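Local coordinates for phosphoribosylaminoimidazole-succinocarboxamide synthase (PDB 4O7V), which catalyses the ATP-dependent joining of L-aspartate to a carboxylated aminoimidazole ribonucleotide, a step of de novo purine biosynthesis, at residues A[88-93]-A[117-122]; A[173-178]-A[194-199]. All coordinates share one frame; numbering follows the deposited sequence.

Contact 1: A[88-93]-A[117-122]. With U5P (uridine-5'-monophosphate), chain D; UDP (uridine-5'-diphosphate), chain B.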
ATOM      1  N   LEU A  88       8.353 -10.850   2.609  1.00 13.66           N
ATOM      2  CA  LEU A  88       6.983 -10.446   2.296  1.00 13.26           C
ATOM      3  C   LEU A  88       5.956 -11.309   2.995  1.00 13.49           C
ATOM      4  O   LEU A  88       6.183 -12.495   3.263  1.00 13.20           O
ATOM      5  CB  LEU A  88       6.708 -10.518   0.785  1.00 13.23           C
ATOM      6  CG  LEU A  88       7.551  -9.689  -0.205  1.00 13.14           C
ATOM      7  CD1 LEU A  88       7.258 -10.158  -1.626  1.00 12.68           C
ATOM      8  CD2 LEU A  88       7.289  -8.199  -0.061  1.00 12.45           C
ATOM      9  N   GLU A  89       4.821 -10.695   3.296  1.00 14.02           N
ATOM     10  CA  GLU A  89       3.605 -11.424   3.595  1.00 14.76           C
ATOM     11  C   GLU A  89       2.634 -11.038   2.478  1.00 13.89           C
ATOM     12  O   GLU A  89       2.423  -9.850   2.205  1.00 13.45           O
ATOM     13  CB  GLU A  89       3.098 -11.085   5.005  1.00 17.43           C
ATOM     14  CG  GLU A  89       3.886 -11.833   6.084  1.00 21.33           C
ATOM     15  CD  GLU A  89       3.763 -11.256   7.494  1.00 25.26           C
ATOM     16  OE1 GLU A  89       4.544 -11.685   8.379  1.00 27.17           O
ATOM     17  OE2 GLU A  89       2.908 -10.372   7.743  1.00 27.99           O
ATOM     18  N   VAL A  90       2.106 -12.052   1.793  1.00 12.74           N
ATOM     19  CA  VAL A  90       1.259 -11.864   0.617  1.00 11.63           C
ATOM     20  C   VAL A  90      -0.166 -12.248   0.978  1.00 11.43           C
ATOM     21  O   VAL A  90      -0.466 -13.430   1.174  1.00 11.74           O
ATOM     22  CB  VAL A  90       1.763 -12.715  -0.573  1.00 11.59           C
ATOM     23  CG1 VAL A  90       0.908 -12.485  -1.822  1.00 11.53           C
ATOM     24  CG2 VAL A  90       3.222 -12.391  -0.872  1.00 11.34           C
ATOM     25  N   VAL A  91      -1.037 -11.247   1.084  1.00 10.76           N
ATOM     26  CA  VAL A  91      -2.409 -11.456   1.519  1.00 10.53           C
ATOM     27  C   VAL A  91      -3.385 -11.426   0.325  1.00 10.57           C
ATOM     28  O   VAL A  91      -3.382 -10.494  -0.475  1.00 10.59           O
ATOM     29  CB  VAL A  91      -2.826 -10.416   2.596  1.00 10.47           C
ATOM     30  CG1 VAL A  91      -4.307 -10.533   2.911  1.00 10.10           C
ATOM     31  CG2 VAL A  91      -1.984 -10.579   3.863  1.00 10.25           C
ATOM     32  N   VAL A  92      -4.210 -12.459   0.213  1.00 10.50           N
ATOM     33  CA  VAL A  92      -5.243 -12.523  -0.812  1.00 10.74           C
ATOM     34  C   VAL A  92      -6.599 -12.417  -0.100  1.00 10.78           C
ATOM     35  O   VAL A  92      -6.811 -13.066   0.914  1.00 10.90           O
ATOM     36  CB  VAL A  92      -5.161 -13.842  -1.615  1.00 10.61           C
ATOM     37  CG1 VAL A  92      -6.097 -13.805  -2.812  1.00 10.75           C
ATOM     38  CG2 VAL A  92      -3.734 -14.118  -2.075  1.00 10.37           C
ATOM     39  N   ARG A  93      -7.495 -11.579  -0.610  1.00 10.91           N
ATOM     40  CA  ARG A  93      -8.776 -11.312   0.053  1.00 11.07           C
ATOM     41  C   ARG A  93      -9.944 -11.492  -0.923  1.00 11.31           C
ATOM     42  O   ARG A  93      -9.921 -10.945  -2.031  1.00 10.91           O
ATOM     43  CB  ARG A  93      -8.764  -9.902   0.668  1.00 11.09           C
ATOM     44  CG  ARG A  93      -7.370  -9.439   1.115  1.00 11.32           C
ATOM     45  CD  ARG A  93      -7.367  -8.143   1.920  1.00 11.32           C
ATOM     46  NE  ARG A  93      -7.911  -8.386   3.245  1.00 11.37           N
ATOM     47  CZ  ARG A  93      -7.313  -8.145   4.408  1.00 11.17           C
ATOM     48  NH1 ARG A  93      -6.103  -7.596   4.488  1.00 10.95           N
ATOM     49  NH2 ARG A  93      -7.967  -8.467   5.513  1.00 11.00           N
ATOM     50  N   VAL A 117      -5.043  -8.567  -3.770  1.00 10.74           N
ATOM     51  CA  VAL A 117      -3.744  -9.071  -3.294  1.00 10.47           C
ATOM     52  C   VAL A 117      -3.024  -7.894  -2.652  1.00 10.55           C
ATOM     53  O   VAL A 117      -2.921  -6.820  -3.258  1.00 10.43           O
ATOM     54  CB  VAL A 117      -2.865  -9.651  -4.436  1.00 10.35           C
ATOM     55  CG1 VAL A 117      -1.557 -10.209  -3.897  1.00 10.16           C
ATOM     56  CG2 VAL A 117      -3.602 -10.733  -5.200  1.00 10.14           C
ATOM     57  N   GLU A 118      -2.544  -8.088  -1.426  1.00 10.37           N
ATOM     58  CA  GLU A 118      -1.800  -7.045  -0.716  1.00 10.38           C
ATOM     59  C   GLU A 118      -0.419  -7.568  -0.350  1.00 10.51           C
ATOM     60  O   GLU A 118      -0.273  -8.733   0.059  1.00 10.54           O
ATOM     61  CB  GLU A 118      -2.547  -6.581   0.549  1.00 10.19           C
ATOM     62  CG  GLU A 118      -3.964  -6.057   0.311  1.00 10.14           C
ATOM     63  CD  GLU A 118      -4.757  -5.834   1.597  1.00 10.45           C
ATOM     64  OE1 GLU A 118      -4.409  -6.407   2.659  1.00 10.53           O
ATOM     65  OE2 GLU A 118      -5.753  -5.087   1.557  1.00 10.48           O
ATOM     66  N   LEU A 119       0.587  -6.711  -0.517  1.00 10.59           N
ATOM     67  CA  LEU A 119       1.958  -7.023  -0.136  1.00 10.80           C
ATOM     68  C   LEU A 119       2.303  -6.287   1.144  1.00 11.03           C
ATOM     69  O   LEU A 119       2.075  -5.080   1.241  1.00 11.17           O
ATOM     70  CB  LEU A 119       2.930  -6.611  -1.237  1.00 10.71           C
ATOM     71  CG  LEU A 119       2.637  -7.216  -2.619  1.00 10.92           C
ATOM     72  CD1 LEU A 119       3.494  -6.530  -3.670  1.00 10.72           C
ATOM     73  CD2 LEU A 119       2.819  -8.734  -2.642  1.00 10.67           C
ATOM     74  N   TYR A 120       2.834  -7.022   2.118  1.00 11.11           N
ATOM     75  CA  TYR A 120       3.309  -6.456   3.372  1.00 11.31           C
ATOM     76  C   TYR A 120       4.781  -6.779   3.534  1.00 11.88           C
ATOM     77  O   TYR A 120       5.199  -7.914   3.351  1.00 11.68           O
ATOM     78  CB  TYR A 120       2.526  -6.998   4.573  1.00 10.96           C
ATOM     79  CG  TYR A 120       1.086  -6.554   4.597  1.00 10.91           C
ATOM     80  CD1 TYR A 120       0.708  -5.368   5.245  1.00 10.75           C
ATOM     81  CD2 TYR A 120       0.104  -7.305   3.954  1.00 10.54           C
ATOM     82  CE1 TYR A 120      -0.616  -4.951   5.259  1.00 10.66           C
ATOM     83  CE2 TYR A 120      -1.214  -6.902   3.957  1.00 10.89           C
ATOM     84  CZ  TYR A 120      -1.576  -5.727   4.603  1.00 10.96           C
ATOM     85  OH  TYR A 120      -2.906  -5.351   4.584  1.00 10.88           O
ATOM     86  N   TYR A 121       5.557  -5.767   3.888  1.00 12.86           N
ATOM     87  CA  TYR A 121       6.971  -5.928   4.106  1.00 14.07           C
ATOM     88  C   TYR A 121       7.209  -6.505   5.510  1.00 15.07           C
ATOM     89  O   TYR A 121       6.868  -5.876   6.515  1.00 14.92           O
ATOM     90  CB  TYR A 121       7.664  -4.575   3.888  1.00 14.34           C
ATOM     91  CG  TYR A 121       9.118  -4.505   4.315  1.00 14.69           C
ATOM     92  CD1 TYR A 121       9.976  -5.595   4.139  1.00 14.71           C
ATOM     93  CD2 TYR A 121       9.632  -3.343   4.879  1.00 14.65           C
ATOM     94  CE1 TYR A 121      11.304  -5.526   4.521  1.00 15.41           C
ATOM     95  CE2 TYR A 121      10.956  -3.264   5.260  1.00 15.24           C
ATOM     96  CZ  TYR A 121      11.781  -4.356   5.082  1.00 15.48           C
ATOM     97  OH  TYR A 121      13.089  -4.278   5.464  1.00 16.68           O
ATOM     98  N   LYS A 122       7.764  -7.716   5.564  1.00 17.02           N
ATOM     99  CA  LYS A 122       8.061  -8.389   6.832  1.00 19.09           C
ATOM    100  C   LYS A 122       9.179  -7.678   7.564  1.00 19.49           C
ATOM    101  O   LYS A 122      10.340  -7.925   7.295  1.00 20.09           O
ATOM    102  CB  LYS A 122       8.487  -9.828   6.593  1.00 20.30           C
ATOM    103  CG  LYS A 122       7.368 -10.844   6.589  1.00 21.86           C
ATOM    104  CD  LYS A 122       7.938 -12.256   6.502  1.00 22.91           C
ATOM    105  CE  LYS A 122       8.510 -12.718   7.828  1.00 23.33           C
ATOM    106  NZ  LYS A 122       7.429 -12.830   8.850  1.00 24.87           N
TER
HETATM  107  N1  U5P D 303      -2.333 -12.718   8.438  0.50 22.51           N
HETATM  108  C2  U5P D 303      -1.361 -13.597   8.969  0.50 22.37           C
HETATM  109  N3  U5P D 303      -0.228 -13.115   9.484  0.50 23.02           N
HETATM  110  C4  U5P D 303       0.002 -11.798   9.495  0.50 23.73           C
HETATM  111  C5  U5P D 303      -0.933 -10.903   8.977  0.50 23.70           C
HETATM  112  C6  U5P D 303      -2.117 -11.396   8.437  0.50 23.13           C
HETATM  113  O2  U5P D 303      -1.556 -14.828   8.961  0.50 21.33           O
HETATM  114  O4  U5P D 303       1.070 -11.376   9.980  0.50 25.07           O
HETATM  115  C1' U5P D 303      -3.565 -13.263   7.869  0.50 21.42           C
HETATM  116  C2' U5P D 303      -4.761 -13.073   8.784  0.50 20.93           C
HETATM  117  O2' U5P D 303      -5.000 -14.240   9.574  0.50 20.95           O
HETATM  118  C3' U5P D 303      -5.891 -12.889   7.804  0.50 20.49           C
HETATM  119  C4' U5P D 303      -5.256 -12.288   6.559  0.50 20.33           C
HETATM  120  O3' U5P D 303      -6.389 -14.181   7.453  0.50 20.03           O
HETATM  121  O4' U5P D 303      -3.860 -12.567   6.654  0.50 20.99           O
HETATM  122  C5' U5P D 303      -5.485 -10.784   6.459  0.50 19.65           C
HETATM  123  O5' U5P D 303      -5.054 -10.153   7.661  0.50 19.17           O
HETATM  124  P   U5P D 303      -5.483  -8.648   8.017  0.50 18.82           P
HETATM  125  O1P U5P D 303      -6.967  -8.620   7.773  0.50 18.86           O
HETATM  126  O2P U5P D 303      -5.078  -8.512   9.464  0.50 18.77           O
HETATM  127  O3P U5P D 303      -4.710  -7.771   7.060  0.50 19.22           O
HETATM  128  N1  UDP B 301      -2.414 -12.719   8.650  0.50 25.01           N
HETATM  129  C2  UDP B 301      -1.368 -13.557   9.097  0.50 24.95           C
HETATM  130  N3  UDP B 301      -0.307 -13.030   9.718  0.50 25.79           N
HETATM  131  C4  UDP B 301      -0.229 -11.708   9.921  0.50 26.78           C
HETATM  132  C5  UDP B 301      -1.244 -10.857   9.492  0.50 26.64           C
HETATM  133  C6  UDP B 301      -2.352 -11.395   8.843  0.50 25.92           C
HETATM  134  O2  UDP B 301      -1.428 -14.790   8.912  0.50 23.69           O
HETATM  135  O4  UDP B 301       0.768 -11.238  10.504  0.50 28.49           O
HETATM  136  C1' UDP B 301      -3.568 -13.307   7.973  0.50 23.62           C
HETATM  137  C2' UDP B 301      -4.818 -13.134   8.815  0.50 22.98           C
HETATM  138  O2' UDP B 301      -5.089 -14.313   9.577  0.50 22.95           O
HETATM  139  C3' UDP B 301      -5.897 -12.929   7.783  0.50 22.42           C
HETATM  140  C4' UDP B 301      -5.191 -12.332   6.575  0.50 22.23           C
HETATM  141  O4' UDP B 301      -3.804 -12.626   6.735  0.50 23.04           O
HETATM  142  O3' UDP B 301      -6.400 -14.212   7.411  0.50 21.91           O
HETATM  143  C5' UDP B 301      -5.394 -10.824   6.476  0.50 21.35           C
HETATM  144  O5' UDP B 301      -5.275 -10.239   7.770  0.50 20.71           O
HETATM  145  PA  UDP B 301      -5.585  -8.683   8.017  0.50 20.28           P
HETATM  146  O1A UDP B 301      -4.814  -7.856   7.015  0.50 20.75           O
HETATM  147  O2A UDP B 301      -7.075  -8.491   8.097  0.50 20.48           O
HETATM  148  O3A UDP B 301      -4.942  -8.446   9.476  0.50 20.17           O
HETATM  149  PB  UDP B 301      -5.596  -8.951  10.864  0.50 20.06           P
HETATM  150  O1B UDP B 301      -4.615  -8.415  11.875  0.50 20.05           O
HETATM  151  O2B UDP B 301      -6.970  -8.341  10.908  0.50 19.64           O
HETATM  152  O3B UDP B 301      -5.621 -10.460  10.789  0.50 20.55           O
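Glu-89 with Tyr-120 and Val-91 with Glu-118 form the hydrogen-bonded pairs of an antiparallel beta ladder. The axes of the short segments 88-93 and 117-121 approach to 4.6 Å, their N-to-C directions 159° apart. Each pair exchanges two backbone N-H to O bonds, and these neighbouring strands thereby form part of the nucleotide-binding sheet of SAICAR synthetase.

Alternation divides the side chains between two environments. On the apolar face, Val-90 CG1 meets Val-117 CG1 at 3.9 Å, while Val-90 CG2 lies alongside Leu-119 CD2 at 4.1 Å; helix 143-165 packs against Val-92 and Val-117 there.

The other face carries the uridine nucleotide, UDP and uridine monophosphate overlapping in one site. Val-91 spreads its two branches: CG2 comes obliquely to Tyr-120 CE2 at 3.8 Å, whereas CG1, anti to the backbone N (chi1 173°), rests 3.7 Å from C5' of UDP. At one end, Lys-122 NZ reaches Glu-89 OE1 on its anti side, a salt bridge of 3.1 Å, and forms another to the bound ADP. At the other, Arg-93 NH1 donates to both Glu-118 OE1, in the guanidinium plane, and UDP O1A, while NH2 donates to O2A of the same alpha phosphate. Two donors grip Glu-118 OE1 from opposite faces of its carboxylate plane: Arg-93 NH1 at 2.8 Å and, from within segment 117-122, Tyr-120 OH at 2.7 Å.

Contact 2: A[173-178]-A[194-199]. With UDP (uridine-5'-diphosphate), chain B; U5P (uridine-5'-monophosphate), chain D.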
ATOM      1  N   ASP A 173     -10.060 -14.681   3.475  1.00 11.42           N
ATOM      2  CA  ASP A 173      -8.751 -14.149   3.102  1.00 11.58           C
ATOM      3  C   ASP A 173      -7.686 -15.078   3.667  1.00 11.59           C
ATOM      4  O   ASP A 173      -8.016 -16.012   4.394  1.00 11.57           O
ATOM      5  CB  ASP A 173      -8.540 -12.706   3.602  1.00 11.41           C
ATOM      6  CG  ASP A 173      -8.688 -12.567   5.119  1.00 11.33           C
ATOM      7  OD1 ASP A 173      -8.297 -13.483   5.859  1.00 11.17           O
ATOM      8  OD2 ASP A 173      -9.207 -11.528   5.569  1.00 11.43           O
ATOM      9  N   PHE A 174      -6.423 -14.838   3.327  1.00 11.32           N
ATOM     10  CA  PHE A 174      -5.337 -15.671   3.838  1.00 11.57           C
ATOM     11  C   PHE A 174      -3.996 -15.042   3.519  1.00 11.55           C
ATOM     12  O   PHE A 174      -3.902 -14.202   2.637  1.00 11.31           O
ATOM     13  CB  PHE A 174      -5.418 -17.112   3.285  1.00 11.54           C
ATOM     14  CG  PHE A 174      -5.282 -17.213   1.791  1.00 11.32           C
ATOM     15  CD1 PHE A 174      -4.052 -17.534   1.213  1.00 11.49           C
ATOM     16  CD2 PHE A 174      -6.377 -17.016   0.960  1.00 11.13           C
ATOM     17  CE1 PHE A 174      -3.912 -17.632  -0.168  1.00 11.29           C
ATOM     18  CE2 PHE A 174      -6.249 -17.119  -0.424  1.00 11.29           C
ATOM     19  CZ  PHE A 174      -5.011 -17.424  -0.989  1.00 11.14           C
ATOM     20  N   LYS A 175      -2.970 -15.448   4.250  1.00 11.83           N
ATOM     21  CA  LYS A 175      -1.634 -14.926   4.049  1.00 12.04           C
ATOM     22  C   LYS A 175      -0.683 -16.036   3.581  1.00 11.88           C
ATOM     23  O   LYS A 175      -0.674 -17.136   4.133  1.00 11.52           O
ATOM     24  CB  LYS A 175      -1.107 -14.288   5.333  1.00 12.61           C
ATOM     25  CG  LYS A 175       0.357 -13.843   5.235  1.00 13.96           C
ATOM     26  CD  LYS A 175       1.138 -14.187   6.503  1.00 15.03           C
ATOM     27  CE  LYS A 175       1.644 -15.615   6.473  1.00 15.63           C
ATOM     28  NZ  LYS A 175       2.419 -16.002   7.683  1.00 15.43           N
ATOM     29  N   LEU A 176       0.129 -15.718   2.578  1.00 11.73           N
ATOM     30  CA  LEU A 176       1.196 -16.603   2.126  1.00 11.70           C
ATOM     31  C   LEU A 176       2.591 -15.973   2.245  1.00 11.77           C
ATOM     32  O   LEU A 176       2.748 -14.743   2.282  1.00 11.39           O
ATOM     33  CB  LEU A 176       0.960 -17.014   0.669  1.00 11.80           C
ATOM     34  CG  LEU A 176      -0.381 -17.632   0.286  1.00 11.97           C
ATOM     35  CD1 LEU A 176      -0.416 -17.810  -1.224  1.00 12.16           C
ATOM     36  CD2 LEU A 176      -0.620 -18.953   1.001  1.00 11.70           C
ATOM     37  N   GLU A 177       3.599 -16.840   2.281  1.00 11.98           N
ATOM     38  CA  GLU A 177       4.993 -16.433   2.206  1.00 11.98           C
ATOM     39  C   GLU A 177       5.708 -17.262   1.163  1.00 12.06           C
ATOM     40  O   GLU A 177       5.295 -18.389   0.858  1.00 12.49           O
ATOM     41  CB  GLU A 177       5.667 -16.572   3.568  1.00 12.41           C
ATOM     42  CG  GLU A 177       5.088 -15.632   4.625  1.00 12.84           C
ATOM     43  CD  GLU A 177       5.826 -15.684   5.950  1.00 13.35           C
ATOM     44  OE1 GLU A 177       7.035 -15.985   5.977  1.00 13.77           O
ATOM     45  OE2 GLU A 177       5.194 -15.410   6.978  1.00 14.05           O
ATOM     46  N   PHE A 178       6.779 -16.707   0.608  1.00 11.81           N
ATOM     47  CA  PHE A 178       7.493 -17.337  -0.488  1.00 11.89           C
ATOM     48  C   PHE A 178       8.992 -17.199  -0.307  1.00 12.53           C
ATOM     49  O   PHE A 178       9.474 -16.276   0.354  1.00 12.61           O
ATOM     50  CB  PHE A 178       7.138 -16.674  -1.829  1.00 11.61           C
ATOM     51  CG  PHE A 178       5.704 -16.812  -2.228  1.00 11.43           C
ATOM     52  CD1 PHE A 178       5.303 -17.847  -3.082  1.00 11.25           C
ATOM     53  CD2 PHE A 178       4.747 -15.901  -1.771  1.00 11.37           C
ATOM     54  CE1 PHE A 178       3.980 -17.975  -3.471  1.00 11.14           C
ATOM     55  CE2 PHE A 178       3.417 -16.031  -2.150  1.00 11.26           C
ATOM     56  CZ  PHE A 178       3.034 -17.069  -2.999  1.00 11.29           C
ATOM     57  N   PRO A 194      -5.545 -22.478  10.024  1.00 12.62           N
ATOM     58  CA  PRO A 194      -6.541 -21.542  10.555  1.00 12.58           C
ATOM     59  C   PRO A 194      -5.917 -20.325  11.256  1.00 12.81           C
ATOM     60  O   PRO A 194      -6.637 -19.373  11.565  1.00 12.39           O
ATOM     61  CB  PRO A 194      -7.328 -22.398  11.555  1.00 12.67           C
ATOM     62  CG  PRO A 194      -7.104 -23.802  11.115  1.00 12.41           C
ATOM     63  CD  PRO A 194      -5.686 -23.819  10.613  1.00 12.26           C
ATOM     64  N   ASP A 195      -4.602 -20.372  11.512  1.00 13.37           N
ATOM     65  CA  ASP A 195      -3.843 -19.212  12.008  1.00 13.93           C
ATOM     66  C   ASP A 195      -3.640 -18.165  10.921  1.00 13.89           C
ATOM     67  O   ASP A 195      -3.617 -16.963  11.205  1.00 14.32           O
ATOM     68  CB  ASP A 195      -2.451 -19.627  12.510  1.00 14.62           C
ATOM     69  CG  ASP A 195      -2.434 -20.039  13.977  1.00 15.34           C
ATOM     70  OD1 ASP A 195      -1.346 -19.985  14.593  1.00 15.82           O
ATOM     71  OD2 ASP A 195      -3.490 -20.413  14.520  1.00 15.59           O
ATOM     72  N   THR A 196      -3.481 -18.622   9.681  1.00 13.49           N
ATOM     73  CA  THR A 196      -3.081 -17.730   8.587  1.00 13.52           C
ATOM     74  C   THR A 196      -4.157 -17.515   7.514  1.00 13.60           C
ATOM     75  O   THR A 196      -3.874 -16.944   6.455  1.00 13.47           O
ATOM     76  CB  THR A 196      -1.756 -18.201   7.940  1.00 13.32           C
ATOM     77  OG1 THR A 196      -1.895 -19.553   7.503  1.00 12.73           O
ATOM     78  CG2 THR A 196      -0.597 -18.098   8.948  1.00 13.26           C
ATOM     79  N   CYS A 197      -5.379 -17.983   7.790  1.00 13.84           N
ATOM     80  CA  CYS A 197      -6.533 -17.805   6.888  1.00 13.87           C
ATOM     81  C   CYS A 197      -7.767 -17.393   7.674  1.00 13.73           C
ATOM     82  O   CYS A 197      -7.884 -17.696   8.863  1.00 13.18           O
ATOM     83  CB  CYS A 197      -6.886 -19.110   6.160  1.00 14.24           C
ATOM     84  SG  CYS A 197      -5.553 -20.012   5.339  1.00 15.17           S
ATOM     85  N   ARG A 198      -8.691 -16.707   7.015  1.00 13.89           N
ATOM     86  CA  ARG A 198     -10.040 -16.600   7.562  1.00 14.23           C
ATOM     87  C   ARG A 198     -10.927 -17.623   6.881  1.00 14.67           C
ATOM     88  O   ARG A 198     -10.993 -17.685   5.645  1.00 15.12           O
ATOM     89  CB  ARG A 198     -10.610 -15.180   7.465  1.00 13.75           C
ATOM     90  CG  ARG A 198     -10.035 -14.233   8.519  1.00 13.46           C
ATOM     91  CD  ARG A 198     -10.678 -12.851   8.519  1.00 12.81           C
ATOM     92  NE  ARG A 198     -10.118 -12.059   9.615  1.00 12.75           N
ATOM     93  CZ  ARG A 198      -9.129 -11.177   9.496  1.00 12.63           C
ATOM     94  NH1 ARG A 198      -8.585 -10.913   8.311  1.00 12.14           N
ATOM     95  NH2 ARG A 198      -8.689 -10.543  10.572  1.00 12.56           N
ATOM     96  N   PHE A 199     -11.571 -18.444   7.708  1.00 15.22           N
ATOM     97  CA  PHE A 199     -12.513 -19.469   7.284  1.00 15.55           C
ATOM     98  C   PHE A 199     -13.856 -19.195   7.940  1.00 16.47           C
ATOM     99  O   PHE A 199     -13.958 -19.192   9.172  1.00 16.46           O
ATOM    100  CB  PHE A 199     -12.057 -20.856   7.750  1.00 15.04           C
ATOM    101  CG  PHE A 199     -10.746 -21.324   7.173  1.00 14.75           C
ATOM    102  CD1 PHE A 199     -10.481 -21.233   5.805  1.00 14.52           C
ATOM    103  CD2 PHE A 199      -9.795 -21.920   7.998  1.00 14.37           C
ATOM    104  CE1 PHE A 199      -9.280 -21.697   5.283  1.00 14.45           C
ATOM    105  CE2 PHE A 199      -8.598 -22.388   7.481  1.00 14.28           C
ATOM    106  CZ  PHE A 199      -8.337 -22.282   6.125  1.00 14.30           C
TER
HETATM  107  N1  UDP B 301      -2.414 -12.719   8.650  0.50 25.01           N
HETATM  108  C2  UDP B 301      -1.368 -13.557   9.097  0.50 24.95           C
HETATM  109  N3  UDP B 301      -0.307 -13.030   9.718  0.50 25.79           N
HETATM  110  C4  UDP B 301      -0.229 -11.708   9.921  0.50 26.78           C
HETATM  111  C5  UDP B 301      -1.244 -10.857   9.492  0.50 26.64           C
HETATM  112  C6  UDP B 301      -2.352 -11.395   8.843  0.50 25.92           C
HETATM  113  O2  UDP B 301      -1.428 -14.790   8.912  0.50 23.69           O
HETATM  114  O4  UDP B 301       0.768 -11.238  10.504  0.50 28.49           O
HETATM  115  C1' UDP B 301      -3.568 -13.307   7.973  0.50 23.62           C
HETATM  116  C2' UDP B 301      -4.818 -13.134   8.815  0.50 22.98           C
HETATM  117  O2' UDP B 301      -5.089 -14.313   9.577  0.50 22.95           O
HETATM  118  C3' UDP B 301      -5.897 -12.929   7.783  0.50 22.42           C
HETATM  119  C4' UDP B 301      -5.191 -12.332   6.575  0.50 22.23           C
HETATM  120  O4' UDP B 301      -3.804 -12.626   6.735  0.50 23.04           O
HETATM  121  O3' UDP B 301      -6.400 -14.212   7.411  0.50 21.91           O
HETATM  122  C5' UDP B 301      -5.394 -10.824   6.476  0.50 21.35           C
HETATM  123  O5' UDP B 301      -5.275 -10.239   7.770  0.50 20.71           O
HETATM  124  PA  UDP B 301      -5.585  -8.683   8.017  0.50 20.28           P
HETATM  125  O1A UDP B 301      -4.814  -7.856   7.015  0.50 20.75           O
HETATM  126  O2A UDP B 301      -7.075  -8.491   8.097  0.50 20.48           O
HETATM  127  O3A UDP B 301      -4.942  -8.446   9.476  0.50 20.17           O
HETATM  128  PB  UDP B 301      -5.596  -8.951  10.864  0.50 20.06           P
HETATM  129  O1B UDP B 301      -4.615  -8.415  11.875  0.50 20.05           O
HETATM  130  O2B UDP B 301      -6.970  -8.341  10.908  0.50 19.64           O
HETATM  131  O3B UDP B 301      -5.621 -10.460  10.789  0.50 20.55           O
HETATM  132  N1  U5P D 303      -2.333 -12.718   8.438  0.50 22.51           N
HETATM  133  C2  U5P D 303      -1.361 -13.597   8.969  0.50 22.37           C
HETATM  134  N3  U5P D 303      -0.228 -13.115   9.484  0.50 23.02           N
HETATM  135  C4  U5P D 303       0.002 -11.798   9.495  0.50 23.73           C
HETATM  136  C5  U5P D 303      -0.933 -10.903   8.977  0.50 23.70           C
HETATM  137  C6  U5P D 303      -2.117 -11.396   8.437  0.50 23.13           C
HETATM  138  O2  U5P D 303      -1.556 -14.828   8.961  0.50 21.33           O
HETATM  139  O4  U5P D 303       1.070 -11.376   9.980  0.50 25.07           O
HETATM  140  C1' U5P D 303      -3.565 -13.263   7.869  0.50 21.42           C
HETATM  141  C2' U5P D 303      -4.761 -13.073   8.784  0.50 20.93           C
HETATM  142  O2' U5P D 303      -5.000 -14.240   9.574  0.50 20.95           O
HETATM  143  C3' U5P D 303      -5.891 -12.889   7.804  0.50 20.49           C
HETATM  144  C4' U5P D 303      -5.256 -12.288   6.559  0.50 20.33           C
HETATM  145  O3' U5P D 303      -6.389 -14.181   7.453  0.50 20.03           O
HETATM  146  O4' U5P D 303      -3.860 -12.567   6.654  0.50 20.99           O
HETATM  147  C5' U5P D 303      -5.485 -10.784   6.459  0.50 19.65           C
HETATM  148  O5' U5P D 303      -5.054 -10.153   7.661  0.50 19.17           O
HETATM  149  P   U5P D 303      -5.483  -8.648   8.017  0.50 18.82           P
HETATM  150  O1P U5P D 303      -6.967  -8.620   7.773  0.50 18.86           O
HETATM  151  O2P U5P D 303      -5.078  -8.512   9.464  0.50 18.77           O
HETATM  152  O3P U5P D 303      -4.710  -7.771   7.060  0.50 19.22           O
HETATM  153  O   HOH W   1      -2.389 -19.120   4.853  1.00 15.77           O
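Asp-173 and Arg-198 illustrate how backbone and side chains can join the same two residues. Arg-198 N donates to Asp-173 O at 2.8 Å and Lys-175 N to Thr-196 O. Between these bonds lies the non-hydrogen-bonded pair Phe-174 and Cys-197. The short segments 173-176 and 197-199 are antiparallel, at 157°.

Ionic contacts gather on the nucleotide side. Arg-198 NH1 meets the syn side of Asp-173 OD2 at 2.9 Å, the guanidinium and carboxylate planes being 72° apart. The arginine chain, extended from CG to NE, carries its head on to the phosphates: NH1 donates to UDP O2A, and NH2 to UDP O2B at 2.8 Å. Its NE is taken by Asp-211, so several acidic and phosphate groups fix its rotation. Asp-173 OD1 stands 2.6 Å from the ribose O3' of UDP. Lys-175 brings CB to 3.5 Å from the ribose O4' of UDP; its chain, bent at chi2 and chi3, then runs past the uracil and ends with NZ in salt bridges to Glu-177 and Asp-190.

Apolar packing is slight. Phe-174 CB touches Cys-197 SG at 3.6 Å, but CG sits between the backbone N and carbonyl carbon (chi1 62°), which leads the ring away from the cysteine. Beyond the last backbone bond, a water joins the segments, donating to Lys-175 O at 2.7 Å and, weakly, to Thr-196 O, and bonding Thr-196 OG1.

Taken together, this is an antiparallel strand pair whose polar face forms part of a nucleotide pocket. With ADP bound separately, the uridine nucleotide, bonded at its phosphates and touched at ribose and base, probably marks the site of the ribonucleotide substrate.

In the fold
Contacts 1 and 2 are consecutive parts of one antiparallel sheet, their centres 10 Å apart. Strands 84-93 and 169-180 lie side by side in the middle, so the order across this part of the sheet is 111-121, 84-93, 169-180, 197-201. A probable hydrogen bond from Leu-176 N to Val-90 O, at 2.7 Å, helps join the two. Along the chain they come in series: contact 1 closes before contact 2 opens, with helix 143-165 in between, packing on the apolar side of both. Elements distant in sequence thus converge on one pocket, where both contacts hold the uridine nucleotide and lie close to the bound ADP.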